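Local structure of 4-hydroxyphenylpyruvate dioxygenase (Pseudomonas putida, 5HMQ) at residues F191-D196 with S239-N244; L166-T171 with M220-F225; I7-L12 with V31-N36. The protein converts 3-dehydroshikimate to protocatechuate and water with the help of a divalent metal ion, in the catabolism of quinate and shikimate. All coordinates share one frame; numbering follows the deposited sequence.

Contact 1 (F191-D196 with S239-N244). With MG (magnesium ion), chain K.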
ATOM      1  N   PHE C 191       9.008  31.157  -1.800  1.00 39.62           N
ATOM      2  CA  PHE C 191       8.789  29.773  -1.403  1.00 39.81           C
ATOM      3  C   PHE C 191       9.203  28.857  -2.544  1.00 40.59           C
ATOM      4  O   PHE C 191       9.056  29.205  -3.718  1.00 41.36           O
ATOM      5  CB  PHE C 191       7.319  29.532  -1.037  1.00 36.88           C
ATOM      6  CG  PHE C 191       7.119  28.468  -0.001  1.00 38.37           C
ATOM      7  CD1 PHE C 191       7.222  28.772   1.346  1.00 35.53           C
ATOM      8  CD2 PHE C 191       6.832  27.166  -0.370  1.00 39.54           C
ATOM      9  CE1 PHE C 191       7.036  27.799   2.306  1.00 39.26           C
ATOM     10  CE2 PHE C 191       6.644  26.189   0.585  1.00 41.00           C
ATOM     11  CZ  PHE C 191       6.750  26.503   1.926  1.00 40.76           C
ATOM     12  N   VAL C 192       9.712  27.681  -2.185  1.00 39.89           N
ATOM     13  CA  VAL C 192      10.162  26.687  -3.154  1.00 40.71           C
ATOM     14  C   VAL C 192       9.541  25.348  -2.785  1.00 42.77           C
ATOM     15  O   VAL C 192       9.721  24.866  -1.660  1.00 41.35           O
ATOM     16  CB  VAL C 192      11.696  26.574  -3.200  1.00 41.97           C
ATOM     17  CG1 VAL C 192      12.118  25.416  -4.099  1.00 37.94           C
ATOM     18  CG2 VAL C 192      12.314  27.876  -3.682  1.00 41.07           C
ATOM     19  N   GLN C 193       8.811  24.756  -3.725  1.00 42.99           N
ATOM     20  CA  GLN C 193       8.223  23.431  -3.568  1.00 41.09           C
ATOM     21  C   GLN C 193       8.968  22.458  -4.468  1.00 42.83           C
ATOM     22  O   GLN C 193       9.010  22.647  -5.688  1.00 41.33           O
ATOM     23  CB  GLN C 193       6.736  23.437  -3.920  1.00 40.59           C
ATOM     24  CG  GLN C 193       5.869  24.323  -3.050  1.00 41.76           C
ATOM     25  CD  GLN C 193       4.429  24.326  -3.515  1.00 42.15           C
ATOM     26  OE1 GLN C 193       4.159  24.252  -4.714  1.00 44.90           O
ATOM     27  NE2 GLN C 193       3.495  24.399  -2.572  1.00 40.18           N
HETATM   28  N   MSE C 194       9.550  21.423  -3.872  1.00 39.76           N
HETATM   29  CA  MSE C 194      10.188  20.374  -4.655  1.00 42.95           C
HETATM   30  C   MSE C 194       9.219  19.218  -4.860  1.00 44.36           C
HETATM   31  O   MSE C 194       8.579  18.762  -3.913  1.00 43.70           O
HETATM   32  CB  MSE C 194      11.464  19.878  -3.974  1.00 42.44           C
HETATM   33  CG  MSE C 194      12.481  20.967  -3.678  1.00 45.65           C
HETATM   34 SE   MSE C 194      13.050  21.990  -5.241  0.73 45.74          SE
HETATM   35  CE  MSE C 194      13.835  20.555  -6.305  1.00 44.05           C
ATOM     36  N   ALA C 195       9.105  18.754  -6.102  1.00 44.67           N
ATOM     37  CA  ALA C 195       8.274  17.598  -6.418  1.00 45.16           C
ATOM     38  C   ALA C 195       8.893  16.878  -7.603  1.00 45.66           C
ATOM     39  O   ALA C 195       9.036  17.468  -8.678  1.00 45.15           O
ATOM     40  CB  ALA C 195       6.837  18.017  -6.732  1.00 42.93           C
ATOM     41  N   ASP C 196       9.214  15.603  -7.424  1.00 44.19           N
ATOM     42  CA  ASP C 196       9.769  14.785  -8.490  1.00 44.32           C
ATOM     43  C   ASP C 196       8.658  13.976  -9.151  1.00 45.57           C
ATOM     44  O   ASP C 196       7.537  13.881  -8.643  1.00 46.05           O
ATOM     45  CB  ASP C 196      10.865  13.867  -7.938  1.00 44.97           C
ATOM     46  CG  ASP C 196      11.865  13.444  -8.995  1.00 46.47           C
ATOM     47  OD1 ASP C 196      11.650  13.770 -10.180  1.00 47.23           O
ATOM     48  OD2 ASP C 196      12.870  12.792  -8.640  1.00 46.06           O
ATOM     49  N   SER C 239      10.649  23.122   0.512  1.00 41.12           N
ATOM     50  CA  SER C 239       9.478  22.335   0.869  1.00 43.29           C
ATOM     51  C   SER C 239       9.231  21.224  -0.148  1.00 44.33           C
ATOM     52  O   SER C 239       9.917  21.105  -1.170  1.00 43.51           O
ATOM     53  CB  SER C 239       8.233  23.218   0.988  1.00 41.33           C
ATOM     54  OG  SER C 239       7.171  22.508   1.605  1.00 43.27           O
ATOM     55  N   LEU C 240       8.225  20.410   0.162  1.00 40.65           N
ATOM     56  CA  LEU C 240       7.824  19.254  -0.630  1.00 40.49           C
ATOM     57  C   LEU C 240       6.319  19.313  -0.838  1.00 43.95           C
ATOM     58  O   LEU C 240       5.572  19.541   0.118  1.00 45.78           O
ATOM     59  CB  LEU C 240       8.196  17.945   0.069  1.00 40.79           C
ATOM     60  CG  LEU C 240       9.678  17.698   0.335  1.00 40.06           C
ATOM     61  CD1 LEU C 240       9.834  16.582   1.342  1.00 38.99           C
ATOM     62  CD2 LEU C 240      10.392  17.363  -0.952  1.00 42.85           C
ATOM     63  N   GLU C 241       5.870  19.086  -2.070  1.00 45.21           N
ATOM     64  CA  GLU C 241       4.437  19.071  -2.371  1.00 44.62           C
ATOM     65  C   GLU C 241       4.149  17.864  -3.258  1.00 46.37           C
ATOM     66  O   GLU C 241       4.436  17.882  -4.460  1.00 41.94           O
ATOM     67  CB  GLU C 241       3.970  20.367  -3.027  1.00 43.32           C
ATOM     68  CG  GLU C 241       2.451  20.444  -3.158  1.00 42.62           C
ATOM     69  CD  GLU C 241       1.983  21.590  -4.027  1.00 45.84           C
ATOM     70  OE1 GLU C 241       2.695  21.940  -4.993  1.00 44.99           O
ATOM     71  OE2 GLU C 241       0.895  22.139  -3.749  1.00 46.86           O
ATOM     72  N   ILE C 242       3.576  16.824  -2.655  1.00 47.23           N
ATOM     73  CA  ILE C 242       3.064  15.659  -3.359  1.00 46.03           C
ATOM     74  C   ILE C 242       1.564  15.607  -3.121  1.00 46.06           C
ATOM     75  O   ILE C 242       1.074  16.066  -2.085  1.00 47.25           O
ATOM     76  CB  ILE C 242       3.743  14.370  -2.837  1.00 46.56           C
ATOM     77  CG1 ILE C 242       5.255  14.466  -2.987  1.00 44.07           C
ATOM     78  CG2 ILE C 242       3.200  13.120  -3.527  1.00 49.00           C
ATOM     79  CD1 ILE C 242       5.702  14.883  -4.349  1.00 48.14           C
ATOM     80  N   PHE C 243       0.827  15.061  -4.084  1.00 47.02           N
ATOM     81  CA  PHE C 243      -0.624  14.966  -3.962  1.00 48.63           C
ATOM     82  C   PHE C 243      -0.970  13.494  -3.774  1.00 50.65           C
ATOM     83  O   PHE C 243      -1.076  12.740  -4.746  1.00 51.50           O
ATOM     84  CB  PHE C 243      -1.319  15.570  -5.178  1.00 45.88           C
ATOM     85  CG  PHE C 243      -1.057  17.039  -5.353  1.00 53.16           C
ATOM     86  CD1 PHE C 243      -1.628  17.967  -4.494  1.00 53.77           C
ATOM     87  CD2 PHE C 243      -0.241  17.494  -6.377  1.00 54.76           C
ATOM     88  CE1 PHE C 243      -1.385  19.321  -4.647  1.00 51.37           C
ATOM     89  CE2 PHE C 243       0.004  18.849  -6.540  1.00 54.80           C
ATOM     90  CZ  PHE C 243      -0.568  19.764  -5.673  1.00 52.08           C
ATOM     91  N   ASN C 244      -1.136  13.087  -2.521  1.00 56.27           N
ATOM     92  CA  ASN C 244      -1.638  11.767  -2.179  1.00 61.29           C
ATOM     93  C   ASN C 244      -3.115  11.844  -1.797  1.00 65.24           C
ATOM     94  O   ASN C 244      -3.738  12.908  -1.818  1.00 65.13           O
ATOM     95  CB  ASN C 244      -0.779  11.154  -1.072  1.00 64.30           C
ATOM     96  CG  ASN C 244       0.406  10.381  -1.627  1.00 68.88           C
ATOM     97  OD1 ASN C 244       0.558  10.255  -2.843  1.00 69.61           O
ATOM     98  ND2 ASN C 244       1.262   9.882  -0.742  1.00 69.59           N
TER
HETATM   99 MG    MG K 701       2.833  23.665  -6.149  1.00 43.93          MG
HETATM  100  O   HOH W   1       1.391  24.465  -4.969  1.00 41.67           O
HETATM  101  O   HOH W   2       1.370  23.040  -7.326  1.00 45.79           O
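Glu241 OE2 is gripped by two hydrogen bonds: water 1 donates to it over 2.7 Å, and Gln63 NE2, on strand 58-66, also bonds to it. The other carboxylate oxygen is a metal ligand, since Glu241 OE1 stands 2.1 Å from the magnesium ion. Gln193 OE1 binds the same ion at 2.0 Å. These two oxygens are therefore close together as co-ligands and not as a hydrogen-bonded pair, and the amide and carboxylate planes are inclined at 52°. Water 2 lies opposite Gln193 OE1 across the ion, water 1 opposite Asp167 OD2, and Glu136 completes the six ligands of this catalytic site. Both side chains run out extended to reach the metal, but Glu241 leaves with CG anti to the backbone N (chi1 -172°), whereas Gln193 has CG beside its own N. Gln193 NE2 bonds to Glu32 OE1 and weakly to water 1; with OE1 on the metal, these bonds probably fix the rotation of the amide. At the backbone the strands pair in parallel, Gln193 with Ser239 and Met194 with Leu240. Ser239 N donates to Val192 O nearly along the C=O axis (2.9 Å), Met194 N returns a straight bond to Ser239 O (2.7 Å, 167° at the hydrogen), and Glu241 N reaches Met194 O at 3.3 Å. Beside this ladder Phe191 CE2 meets Ser239 CB at 3.4 Å. On the face with Met194 (selenomethionine) and Leu240, helix 252-276 packs against both side chains and helix 222-231 against Met194, so strands 189-194 and 238-240 lie between these helices and the metal-bearing interior of the TIM barrel.

Contact 2 (L166-T171 with M220-F225). With MG (magnesium ion), chain K.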
ATOM      1  N   LEU C 166       8.098  28.964  -6.490  1.00 42.89           N
ATOM      2  CA  LEU C 166       8.609  28.056  -7.505  1.00 40.78           C
ATOM      3  C   LEU C 166       8.250  26.619  -7.154  1.00 40.70           C
ATOM      4  O   LEU C 166       8.373  26.201  -5.998  1.00 43.39           O
ATOM      5  CB  LEU C 166      10.127  28.192  -7.656  1.00 43.31           C
ATOM      6  CG  LEU C 166      10.653  29.560  -8.095  1.00 44.30           C
ATOM      7  CD1 LEU C 166      12.171  29.614  -7.999  1.00 42.81           C
ATOM      8  CD2 LEU C 166      10.194  29.884  -9.508  1.00 43.72           C
ATOM      9  N   ASP C 167       7.826  25.867  -8.168  1.00 42.64           N
ATOM     10  CA  ASP C 167       7.405  24.478  -8.023  1.00 41.30           C
ATOM     11  C   ASP C 167       8.128  23.665  -9.086  1.00 42.18           C
ATOM     12  O   ASP C 167       7.899  23.870 -10.283  1.00 42.53           O
ATOM     13  CB  ASP C 167       5.882  24.353  -8.167  1.00 43.26           C
ATOM     14  CG  ASP C 167       5.374  22.931  -7.974  1.00 43.30           C
ATOM     15  OD1 ASP C 167       5.928  21.989  -8.581  1.00 46.16           O
ATOM     16  OD2 ASP C 167       4.398  22.756  -7.214  1.00 43.57           O
ATOM     17  N   SER C 168       8.987  22.740  -8.649  1.00 42.28           N
ATOM     18  CA  SER C 168       9.852  22.032  -9.588  1.00 44.80           C
ATOM     19  C   SER C 168       9.055  21.231 -10.609  1.00 42.82           C
ATOM     20  O   SER C 168       9.481  21.111 -11.763  1.00 44.62           O
ATOM     21  CB  SER C 168      10.819  21.118  -8.835  1.00 39.85           C
ATOM     22  OG  SER C 168      10.125  20.115  -8.116  1.00 42.69           O
ATOM     23  N   PHE C 169       7.900  20.686 -10.225  1.00 42.80           N
ATOM     24  CA  PHE C 169       7.127  19.910 -11.189  1.00 43.98           C
ATOM     25  C   PHE C 169       6.546  20.804 -12.276  1.00 44.34           C
ATOM     26  O   PHE C 169       6.636  20.485 -13.466  1.00 49.31           O
ATOM     27  CB  PHE C 169       6.008  19.123 -10.504  1.00 43.60           C
ATOM     28  CG  PHE C 169       5.201  18.292 -11.466  1.00 45.05           C
ATOM     29  CD1 PHE C 169       4.147  18.849 -12.178  1.00 46.58           C
ATOM     30  CD2 PHE C 169       5.522  16.964 -11.689  1.00 44.91           C
ATOM     31  CE1 PHE C 169       3.431  18.097 -13.083  1.00 46.48           C
ATOM     32  CE2 PHE C 169       4.800  16.204 -12.589  1.00 44.78           C
ATOM     33  CZ  PHE C 169       3.751  16.771 -13.282  1.00 45.43           C
ATOM     34  N   HIS C 170       5.928  21.922 -11.886  1.00 46.08           N
ATOM     35  CA  HIS C 170       5.286  22.790 -12.871  1.00 45.06           C
ATOM     36  C   HIS C 170       6.288  23.321 -13.886  1.00 45.30           C
ATOM     37  O   HIS C 170       5.929  23.556 -15.045  1.00 46.70           O
ATOM     38  CB  HIS C 170       4.571  23.947 -12.170  1.00 43.19           C
ATOM     39  CG  HIS C 170       3.352  23.534 -11.406  1.00 46.93           C
ATOM     40  ND1 HIS C 170       2.299  22.860 -11.990  1.00 47.10           N
ATOM     41  CD2 HIS C 170       3.015  23.700 -10.105  1.00 45.28           C
ATOM     42  CE1 HIS C 170       1.368  22.631 -11.081  1.00 46.59           C
ATOM     43  NE2 HIS C 170       1.779  23.129  -9.929  1.00 45.93           N
ATOM     44  N   THR C 171       7.541  23.511 -13.475  1.00 46.19           N
ATOM     45  CA  THR C 171       8.562  23.986 -14.399  1.00 46.62           C
ATOM     46  C   THR C 171       9.117  22.849 -15.253  1.00 46.03           C
ATOM     47  O   THR C 171       9.198  22.969 -16.480  1.00 47.82           O
ATOM     48  CB  THR C 171       9.688  24.677 -13.627  1.00 45.16           C
ATOM     49  OG1 THR C 171       9.177  25.859 -12.998  1.00 42.99           O
ATOM     50  CG2 THR C 171      10.826  25.055 -14.566  1.00 41.84           C
HETATM   51  N   MSE C 220      13.230  13.517 -12.772  1.00 54.20           N
HETATM   52  CA  MSE C 220      13.463  14.934 -13.025  1.00 53.20           C
HETATM   53  C   MSE C 220      14.758  15.389 -12.360  1.00 52.57           C
HETATM   54  O   MSE C 220      15.211  14.789 -11.385  1.00 52.59           O
HETATM   55  CB  MSE C 220      12.287  15.774 -12.528  1.00 52.62           C
HETATM   56  CG  MSE C 220      11.034  15.636 -13.373  1.00 55.31           C
HETATM   57 SE   MSE C 220       9.500  16.569 -12.615  1.00 58.53          SE
HETATM   58  CE  MSE C 220       8.310  16.485 -14.158  1.00 50.87           C
ATOM     59  N   ASP C 221      15.352  16.454 -12.895  1.00 48.17           N
ATOM     60  CA  ASP C 221      16.640  16.958 -12.420  1.00 50.19           C
ATOM     61  C   ASP C 221      16.375  17.970 -11.313  1.00 51.08           C
ATOM     62  O   ASP C 221      16.301  19.180 -11.544  1.00 48.68           O
ATOM     63  CB  ASP C 221      17.431  17.562 -13.573  1.00 49.06           C
ATOM     64  CG  ASP C 221      18.824  18.002 -13.162  1.00 49.99           C
ATOM     65  OD1 ASP C 221      19.296  17.575 -12.090  1.00 50.64           O
ATOM     66  OD2 ASP C 221      19.448  18.776 -13.918  1.00 49.95           O
HETATM   67  N   MSE C 222      16.235  17.463 -10.092  1.00 55.32           N
HETATM   68  CA  MSE C 222      15.938  18.284  -8.921  1.00 52.05           C
HETATM   69  C   MSE C 222      17.065  19.258  -8.602  1.00 56.64           C
HETATM   70  O   MSE C 222      16.833  20.445  -8.365  1.00 57.35           O
HETATM   71  CB  MSE C 222      15.684  17.387  -7.714  1.00 52.97           C
HETATM   72  CG  MSE C 222      14.558  16.396  -7.931  1.00 57.07           C
HETATM   73 SE   MSE C 222      12.828  17.132  -7.488  1.00 61.07          SE
HETATM   74  CE  MSE C 222      12.103  17.537  -9.206  1.00 65.84           C
ATOM     75  N   ALA C 223      18.295  18.736  -8.586  1.00 53.18           N
ATOM     76  CA  ALA C 223      19.448  19.573  -8.267  1.00 48.06           C
ATOM     77  C   ALA C 223      19.630  20.674  -9.302  1.00 48.72           C
ATOM     78  O   ALA C 223      20.019  21.797  -8.962  1.00 49.70           O
ATOM     79  CB  ALA C 223      20.709  18.715  -8.166  1.00 46.87           C
ATOM     80  N   GLY C 224      19.338  20.377 -10.570  1.00 47.13           N
ATOM     81  CA  GLY C 224      19.411  21.391 -11.605  1.00 48.95           C
ATOM     82  C   GLY C 224      18.344  22.457 -11.492  1.00 48.79           C
ATOM     83  O   GLY C 224      18.459  23.508 -12.131  1.00 50.83           O
ATOM     84  N   PHE C 225      17.302  22.205 -10.702  1.00 43.55           N
ATOM     85  CA  PHE C 225      16.264  23.193 -10.443  1.00 44.42           C
ATOM     86  C   PHE C 225      16.578  24.029  -9.211  1.00 47.38           C
ATOM     87  O   PHE C 225      16.353  25.244  -9.210  1.00 49.10           O
ATOM     88  CB  PHE C 225      14.910  22.494 -10.279  1.00 46.27           C
ATOM     89  CG  PHE C 225      13.753  23.438 -10.104  1.00 44.98           C
ATOM     90  CD1 PHE C 225      13.146  24.023 -11.202  1.00 42.74           C
ATOM     91  CD2 PHE C 225      13.260  23.725  -8.840  1.00 46.02           C
ATOM     92  CE1 PHE C 225      12.079  24.885 -11.044  1.00 43.08           C
ATOM     93  CE2 PHE C 225      12.191  24.588  -8.676  1.00 45.66           C
ATOM     94  CZ  PHE C 225      11.600  25.168  -9.780  1.00 44.40           C
TER
HETATM   95 MG    MG K 701       2.833  23.665  -6.149  1.00 43.93          MG
HETATM   96  O   HOH W   2       1.370  23.040  -7.326  1.00 45.79           O
HETATM   97  O   HOH W   1       1.391  24.465  -4.969  1.00 41.67           O
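The Phe225 ring lies flat against the backbone of Ser168: Ser168 CA stands 3.6 Å from the ring centroid and 15° off the normal, a CH-pi contact, and Ser168 CB touches the same face at CD2. Further round the ring, Thr171 CB approaches CE1 of Phe225 obliquely at 3.5 Å, and Leu166 CB meets CZ at 4.0 Å. Phe225 gets there with CG anti to its backbone N (chi1 -176°), directed from helix 222-231 toward the first turn of helix 168-172. A second touch comes from Met222 (selenomethionine), whose chain is bent so that CE ends 3.4 Å from Ser168 OG, a hydroxyl that is itself hydrogen-bonded to Ala195 N. Met220 (selenomethionine) instead stretches out, bringing CE to 3.8 Å from Phe169 CD2, with its selenium obliquely placed beside the ring in a Met-aromatic contact. The packing occurs where barrel strand 162-167 turns into its helix, the C-terminal strand end at which TIM barrels carry their active sites. There Asp167 does two jobs. Its OD2 binds magnesium at 2.1 Å and is hydrogen-bonded to Arg212, while OD1 caps helix 168-172 through weak bonds from Phe169 N and His170 N. His170 NE2 is hydrogen-bonded to metal-bound water 2, which meets the imidazole in plane at its edge, over 2.6 Å. On the outer side Asp221 is the N-cap of helix 222-231: its OD1 accepts from Gly224 N at 3.2 Å, approached from above the carboxylate plane, and forms a salt bridge with Arg273 of helix 252-276.

Contact 3 (I7-L12 with V31-N36); sequences IATVSL and VEIFEN
Thr9, Phe34 and Glu32 bury the most surface here, and each works differently. Thr9 is gripped at both backbone and side chain. Its N donates to Glu32 O nearly along the C=O axis (3.0 Å). Its hydroxyl, held between the backbone N and the carbonyl carbon (chi1 52°), accepts from Phe34 N: the separation of Thr9 OG1 and Phe34 N is 3.0 Å and the angle at the hydrogen 161°. The side-chain oxygen thus stands in for a backbone carbonyl just as segment 7-12 leaves the ladder for a 3-10 turn, and Asp37 hydrogen-bonds to it as well. The methyl branch meets the neighbouring strand, Thr9 CG2 lying 3.5 Å from Val31 CG2. Phe34 turns one ring face to Val10, whose CG2 sits over the centre of the ring, 3.9 Å from the centroid, in a CH-pi contact, while Val10 CB comes to 3.7 Å from Phe34 CG. Glu32 N donates to Ile7 O at 3.1 Å, from above the carbonyl plane. Its side chain runs extended over Ala8, with Glu32 OE1 3.4 Å from Ala8 CB, and its chi1 of -30° is displaced from a staggered position. The buried carboxylate is well supplied with partners: Gln63 and Gln193 bond to OE1, and Ser239 OG to OE2. Asn36, farther along, bonds to Asn355 of the second subunit. Strand 6-8, helix 16-25, which packs on Ile7, Thr9 and Val31, and parallel strand 30-34 form the classical beta-alpha-beta crossover that opens this TIM barrel.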
ATOM      1  N   ILE C   7       7.001  20.600   4.545  1.00 40.93           N
ATOM      2  CA  ILE C   7       6.291  19.686   3.659  1.00 42.26           C
ATOM      3  C   ILE C   7       4.806  20.012   3.728  1.00 41.25           C
ATOM      4  O   ILE C   7       4.270  20.301   4.802  1.00 42.44           O
ATOM      5  CB  ILE C   7       6.577  18.212   4.027  1.00 42.53           C
ATOM      6  CG1 ILE C   7       5.757  17.260   3.141  1.00 39.88           C
ATOM      7  CG2 ILE C   7       6.315  17.959   5.500  1.00 41.10           C
ATOM      8  CD1 ILE C   7       6.122  15.796   3.332  1.00 41.53           C
ATOM      9  N   ALA C   8       4.144  19.989   2.573  1.00 40.96           N
ATOM     10  CA  ALA C   8       2.708  20.247   2.538  1.00 41.21           C
ATOM     11  C   ALA C   8       1.939  19.054   3.099  1.00 42.20           C
ATOM     12  O   ALA C   8       2.299  17.896   2.868  1.00 41.30           O
ATOM     13  CB  ALA C   8       2.247  20.547   1.112  1.00 38.36           C
ATOM     14  N   THR C   9       0.875  19.346   3.851  1.00 41.91           N
ATOM     15  CA  THR C   9       0.081  18.277   4.454  1.00 42.41           C
ATOM     16  C   THR C   9      -0.586  17.402   3.403  1.00 41.47           C
ATOM     17  O   THR C   9      -0.893  16.235   3.673  1.00 41.22           O
ATOM     18  CB  THR C   9      -0.971  18.860   5.398  1.00 37.88           C
ATOM     19  OG1 THR C   9      -1.729  19.862   4.711  1.00 39.58           O
ATOM     20  CG2 THR C   9      -0.323  19.457   6.627  1.00 37.37           C
ATOM     21  N   VAL C  10      -0.828  17.941   2.206  1.00 41.66           N
ATOM     22  CA  VAL C  10      -1.418  17.146   1.136  1.00 43.58           C
ATOM     23  C   VAL C  10      -0.494  16.014   0.697  1.00 44.27           C
ATOM     24  O   VAL C  10      -0.938  15.080   0.022  1.00 46.57           O
ATOM     25  CB  VAL C  10      -1.799  18.061  -0.051  1.00 44.91           C
ATOM     26  CG1 VAL C  10      -0.565  18.458  -0.847  1.00 42.44           C
ATOM     27  CG2 VAL C  10      -2.847  17.394  -0.937  1.00 44.36           C
ATOM     28  N   SER C  11       0.786  16.066   1.076  1.00 45.37           N
ATOM     29  CA  SER C  11       1.737  15.013   0.736  1.00 43.74           C
ATOM     30  C   SER C  11       1.577  13.763   1.589  1.00 44.64           C
ATOM     31  O   SER C  11       2.213  12.747   1.293  1.00 44.82           O
ATOM     32  CB  SER C  11       3.173  15.535   0.865  1.00 43.05           C
ATOM     33  OG  SER C  11       3.358  16.721   0.112  1.00 45.62           O
ATOM     34  N   LEU C  12       0.753  13.810   2.630  1.00 45.23           N
ATOM     35  CA  LEU C  12       0.567  12.698   3.548  1.00 45.01           C
ATOM     36  C   LEU C  12      -0.911  12.343   3.628  1.00 46.02           C
ATOM     37  O   LEU C  12      -1.779  13.075   3.145  1.00 48.10           O
ATOM     38  CB  LEU C  12       1.099  13.036   4.946  1.00 45.94           C
ATOM     39  CG  LEU C  12       2.519  13.588   5.059  1.00 46.24           C
ATOM     40  CD1 LEU C  12       2.821  13.986   6.498  1.00 44.00           C
ATOM     41  CD2 LEU C  12       3.534  12.580   4.553  1.00 45.94           C
ATOM     42  N   VAL C  31       5.650  23.401   7.949  1.00 39.58           N
ATOM     43  CA  VAL C  31       4.576  22.666   7.289  1.00 37.18           C
ATOM     44  C   VAL C  31       3.738  23.648   6.484  1.00 40.86           C
ATOM     45  O   VAL C  31       3.451  24.759   6.940  1.00 41.83           O
ATOM     46  CB  VAL C  31       3.713  21.892   8.311  1.00 39.66           C
ATOM     47  CG1 VAL C  31       3.251  22.811   9.433  1.00 41.27           C
ATOM     48  CG2 VAL C  31       2.523  21.253   7.628  1.00 41.19           C
ATOM     49  N   GLU C  32       3.357  23.241   5.273  1.00 41.25           N
ATOM     50  CA  GLU C  32       2.337  23.949   4.513  1.00 37.22           C
ATOM     51  C   GLU C  32       0.980  23.374   4.892  1.00 38.46           C
ATOM     52  O   GLU C  32       0.760  22.163   4.776  1.00 40.65           O
ATOM     53  CB  GLU C  32       2.552  23.829   3.003  1.00 36.25           C
ATOM     54  CG  GLU C  32       3.987  23.691   2.530  1.00 41.28           C
ATOM     55  CD  GLU C  32       4.072  23.509   1.015  1.00 46.60           C
ATOM     56  OE1 GLU C  32       3.067  23.784   0.322  1.00 45.72           O
ATOM     57  OE2 GLU C  32       5.136  23.087   0.516  1.00 44.22           O
ATOM     58  N   ILE C  33       0.081  24.232   5.368  1.00 39.57           N
ATOM     59  CA  ILE C  33      -1.272  23.808   5.708  1.00 38.07           C
ATOM     60  C   ILE C  33      -2.108  23.829   4.433  1.00 37.71           C
ATOM     61  O   ILE C  33      -2.397  24.894   3.883  1.00 38.50           O
ATOM     62  CB  ILE C  33      -1.889  24.690   6.798  1.00 35.49           C
ATOM     63  CG1 ILE C  33      -1.157  24.478   8.123  1.00 37.00           C
ATOM     64  CG2 ILE C  33      -3.365  24.377   6.960  1.00 35.36           C
ATOM     65  CD1 ILE C  33      -1.403  23.121   8.748  1.00 36.65           C
ATOM     66  N   PHE C  34      -2.482  22.647   3.953  1.00 41.25           N
ATOM     67  CA  PHE C  34      -3.401  22.527   2.831  1.00 37.65           C
ATOM     68  C   PHE C  34      -4.812  22.797   3.336  1.00 36.09           C
ATOM     69  O   PHE C  34      -5.243  22.201   4.327  1.00 38.16           O
ATOM     70  CB  PHE C  34      -3.289  21.130   2.217  1.00 40.48           C
ATOM     71  CG  PHE C  34      -3.957  20.984   0.876  1.00 41.86           C
ATOM     72  CD1 PHE C  34      -3.452  21.625  -0.242  1.00 41.11           C
ATOM     73  CD2 PHE C  34      -5.072  20.172   0.728  1.00 41.49           C
ATOM     74  CE1 PHE C  34      -4.058  21.481  -1.479  1.00 42.37           C
ATOM     75  CE2 PHE C  34      -5.684  20.020  -0.505  1.00 41.12           C
ATOM     76  CZ  PHE C  34      -5.175  20.676  -1.610  1.00 41.09           C
ATOM     77  N   GLU C  35      -5.520  23.719   2.676  1.00 39.95           N
ATOM     78  CA  GLU C  35      -6.786  24.205   3.221  1.00 38.60           C
ATOM     79  C   GLU C  35      -7.794  23.078   3.404  1.00 41.45           C
ATOM     80  O   GLU C  35      -8.558  23.073   4.378  1.00 41.69           O
ATOM     81  CB  GLU C  35      -7.380  25.289   2.320  1.00 38.48           C
ATOM     82  CG  GLU C  35      -8.673  25.863   2.879  1.00 38.99           C
ATOM     83  CD  GLU C  35      -9.190  27.046   2.093  1.00 40.81           C
ATOM     84  OE1 GLU C  35      -8.876  27.145   0.889  1.00 43.34           O
ATOM     85  OE2 GLU C  35      -9.917  27.874   2.684  1.00 43.67           O
ATOM     86  N   ASN C  36      -7.822  22.117   2.476  1.00 43.71           N
ATOM     87  CA  ASN C  36      -8.776  21.017   2.585  1.00 41.03           C
ATOM     88  C   ASN C  36      -8.561  20.215   3.862  1.00 42.68           C
ATOM     89  O   ASN C  36      -9.516  19.656   4.412  1.00 41.92           O
ATOM     90  CB  ASN C  36      -8.684  20.107   1.360  1.00 45.10           C
ATOM     91  CG  ASN C  36      -9.941  19.278   1.152  1.00 46.33           C
ATOM     92  OD1 ASN C  36     -11.059  19.782   1.270  1.00 44.49           O
ATOM     93  ND2 ASN C  36      -9.763  17.997   0.849  1.00 50.75           N
TER

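In the fold
All three contacts belong to the parallel barrel of the dehydratase domain. Contacts 1 and 2, centres 10 Å apart, share the magnesium ion and both its waters. Hydrogen bonds join them directly across neighbouring strands: Ala195 N to Ser168 OG, 2.6 Å, and Gln193 N to Leu166 O, 2.7 Å. Contact 3 is likewise 10 Å, between centres, from contact 1. Ser239 OG stands 2.4 Å from Glu32 OE2 and Ile242 N 2.8 Å from Ser11 OG, while backbone bonding between Ala8 and Leu240 joins first strand to last. Contact 3 supplies Glu32, its side chain about 6 Å from the magnesium ion and bonded to the ligand Gln193, hence second-shell. Contacts 2 and 3, centres 19 Å apart, do not touch.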